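Local coordinates for protein ethylbenzene dehydrogenase beta-subunit (Aromatoleum aromaticum, PDB 2IVF) that carries iron-sulfur clusters as the beta-subunit of a multi-subunit enzyme, with a 4Fe-4S dicluster domain, probably serving in electron transfer, at residues 17-22 / 174-179. Residues are numbered along the deposited sequence; the frame is centred on the assembly and turned at random.
Sequences RQLVTV and NGIVLV. With SF4 (iron/sulfur cluster), chain S.
CG of Leu19 stands anti to the carbonyl carbon (chi1 -72°), 3.9 Å from Asn174 CB; CD1 lies nearer still to that carbon, the two side chains crossing at a slant. Leu19 CD1 also meets Ile176 CD1 at 4.0 Å. Gln18 has CG anti to its backbone N, and the bend at chi2 (64°) brings CD back towards Gly175. Its OE1 lies 3.6 Å from Gly175 CA. That amide is fixed at both ends: NE2 donates to Leu19 O at 3.0 Å, nearly in the amide plane, while OE1 is hydrogen-bonded to Lys170 NZ, which is also hydrogen-bonded to Gly175 O. A single backbone bond joins the segments, Leu19 N to Asn174 O at 2.8 Å and nearly straight (170°), the donor standing above the carbonyl plane. An Asx turn, Ile176 N to Asn174 OD1 at 3.1 Å, shapes the loop. Gly175 has a positive phi, which glycine takes readily, and with no side chain it lets Gln18 OE1 come close. After Ile176 the chain enters strand 177-179, where Val177 CG2 packs 3.9 Å from S1 of an iron-sulfur cluster. The buried contact thus ties strand 19-24 to the loop leading into a cluster pocket, and Lys170, if protonated, would probably polarise the Gln18 and Gly175 carbonyls.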
loop_
_atom_site.group_PDB
_atom_site.type_symbol
_atom_site.label_atom_id
_atom_site.label_comp_id
_atom_site.label_asym_id
_atom_site.label_seq_id
_atom_site.Cartn_x
_atom_site.Cartn_y
_atom_site.Cartn_z
ATOM N N ARG B 17 -32.153 -5.891 19.603
ATOM C CA ARG B 17 -31.505 -4.804 18.920
ATOM C C ARG B 17 -30.609 -5.387 17.844
ATOM O O ARG B 17 -30.329 -6.587 17.809
ATOM C CB ARG B 17 -30.659 -3.985 19.898
ATOM C CG ARG B 17 -31.414 -3.557 21.139
ATOM C CD ARG B 17 -30.521 -2.718 22.042
ATOM N NE ARG B 17 -30.288 -1.393 21.495
ATOM C CZ ARG B 17 -29.553 -0.459 22.094
ATOM N NH1 ARG B 17 -28.961 -0.710 23.249
ATOM N NH2 ARG B 17 -29.386 0.731 21.527
ATOM N N GLN B 18 -30.141 -4.519 16.981
ATOM C CA GLN B 18 -29.363 -4.926 15.842
ATOM C C GLN B 18 -28.184 -3.991 15.682
ATOM O O GLN B 18 -28.376 -2.789 15.446
ATOM C CB GLN B 18 -30.210 -4.841 14.588
ATOM C CG GLN B 18 -29.498 -5.263 13.327
ATOM C CD GLN B 18 -29.094 -6.728 13.317
ATOM O OE1 GLN B 18 -29.936 -7.617 13.466
ATOM N NE2 GLN B 18 -27.797 -6.995 13.122
ATOM N N LEU B 19 -26.995 -4.559 15.797
ATOM C CA LEU B 19 -25.781 -3.871 15.434
ATOM C C LEU B 19 -25.705 -3.738 13.938
ATOM O O LEU B 19 -25.978 -4.674 13.214
ATOM C CB LEU B 19 -24.556 -4.608 15.984
ATOM C CG LEU B 19 -24.337 -4.521 17.510
ATOM C CD1 LEU B 19 -23.182 -5.422 18.039
ATOM C CD2 LEU B 19 -24.081 -3.085 17.901
ATOM N N VAL B 20 -25.341 -2.550 13.493
ATOM C CA VAL B 20 -25.198 -2.256 12.081
ATOM C C VAL B 20 -23.932 -1.484 11.811
ATOM O O VAL B 20 -23.366 -0.815 12.700
ATOM C CB VAL B 20 -26.389 -1.479 11.509
ATOM C CG1 VAL B 20 -27.759 -2.138 11.920
ATOM C CG2 VAL B 20 -26.319 -0.070 11.886
ATOM N N THR B 21 -23.460 -1.644 10.567
ATOM C CA THR B 21 -22.353 -0.896 10.070
ATOM C C THR B 21 -22.836 -0.123 8.850
ATOM O O THR B 21 -23.639 -0.608 8.045
ATOM C CB THR B 21 -21.181 -1.816 9.653
ATOM O OG1 THR B 21 -20.567 -2.426 10.822
ATOM C CG2 THR B 21 -20.121 -0.998 8.898
ATOM N N VAL B 22 -22.373 1.090 8.734
ATOM C CA VAL B 22 -22.544 1.869 7.521
ATOM C C VAL B 22 -21.158 1.998 6.878
ATOM O O VAL B 22 -20.160 2.276 7.558
ATOM C CB VAL B 22 -23.097 3.267 7.805
ATOM C CG1 VAL B 22 -22.927 4.202 6.590
ATOM C CG2 VAL B 22 -24.576 3.147 8.245
ATOM N N ASN B 174 -28.034 -8.266 20.378
ATOM C CA ASN B 174 -27.360 -7.377 19.428
ATOM C C ASN B 174 -27.438 -7.759 17.931
ATOM O O ASN B 174 -26.835 -7.088 17.068
ATOM C CB ASN B 174 -25.905 -7.244 19.851
ATOM C CG ASN B 174 -25.208 -8.593 20.009
ATOM O OD1 ASN B 174 -25.551 -9.567 19.344
ATOM N ND2 ASN B 174 -24.236 -8.653 20.917
ATOM N N GLY B 175 -28.168 -8.833 17.649
ATOM C CA GLY B 175 -28.425 -9.317 16.291
ATOM C C GLY B 175 -27.257 -10.008 15.626
ATOM O O GLY B 175 -27.313 -10.284 14.433
ATOM N N ILE B 176 -26.211 -10.317 16.386
ATOM C CA ILE B 176 -25.056 -11.017 15.823
ATOM C C ILE B 176 -25.412 -12.460 15.523
ATOM O O ILE B 176 -26.007 -13.175 16.387
ATOM C CB ILE B 176 -23.837 -10.957 16.766
ATOM C CG1 ILE B 176 -23.397 -9.489 16.959
ATOM C CG2 ILE B 176 -22.659 -11.757 16.188
ATOM C CD1 ILE B 176 -22.285 -9.303 18.048
ATOM N N VAL B 177 -25.107 -12.857 14.282
ATOM C CA VAL B 177 -25.388 -14.201 13.794
ATOM C C VAL B 177 -24.110 -14.998 13.942
ATOM O O VAL B 177 -23.040 -14.559 13.553
ATOM C CB VAL B 177 -25.869 -14.184 12.330
ATOM C CG1 VAL B 177 -26.057 -15.642 11.802
ATOM C CG2 VAL B 177 -27.146 -13.371 12.236
ATOM N N LEU B 178 -24.210 -16.135 14.595
ATOM C CA LEU B 178 -23.035 -16.952 14.880
ATOM C C LEU B 178 -23.245 -18.422 14.521
ATOM O O LEU B 178 -24.352 -18.951 14.612
ATOM C CB LEU B 178 -22.672 -16.858 16.390
ATOM C CG LEU B 178 -22.205 -15.456 16.867
ATOM C CD1 LEU B 178 -22.129 -15.467 18.380
ATOM C CD2 LEU B 178 -20.852 -15.010 16.275
ATOM N N VAL B 179 -22.149 -19.074 14.162
ATOM C CA VAL B 179 -22.093 -20.538 13.998
ATOM C C VAL B 179 -21.475 -21.133 15.263
ATOM O O VAL B 179 -20.300 -20.905 15.551
ATOM C CB VAL B 179 -21.206 -20.963 12.791
ATOM C CG1 VAL B 179 -21.133 -22.527 12.740
ATOM C CG2 VAL B 179 -21.719 -20.389 11.476
HETATM FE FE1 SF4 S . -25.111 -14.612 5.052
HETATM FE FE2 SF4 S . -26.183 -15.421 7.315
HETATM FE FE3 SF4 S . -26.817 -12.950 6.303
HETATM FE FE4 SF4 S . -24.305 -13.381 7.317
HETATM S S1 SF4 S . -26.305 -13.432 8.478
HETATM S S2 SF4 S . -24.850 -12.375 5.312
HETATM S S3 SF4 S . -23.989 -15.561 6.787
HETATM S S4 SF4 S . -27.358 -14.992 5.382
#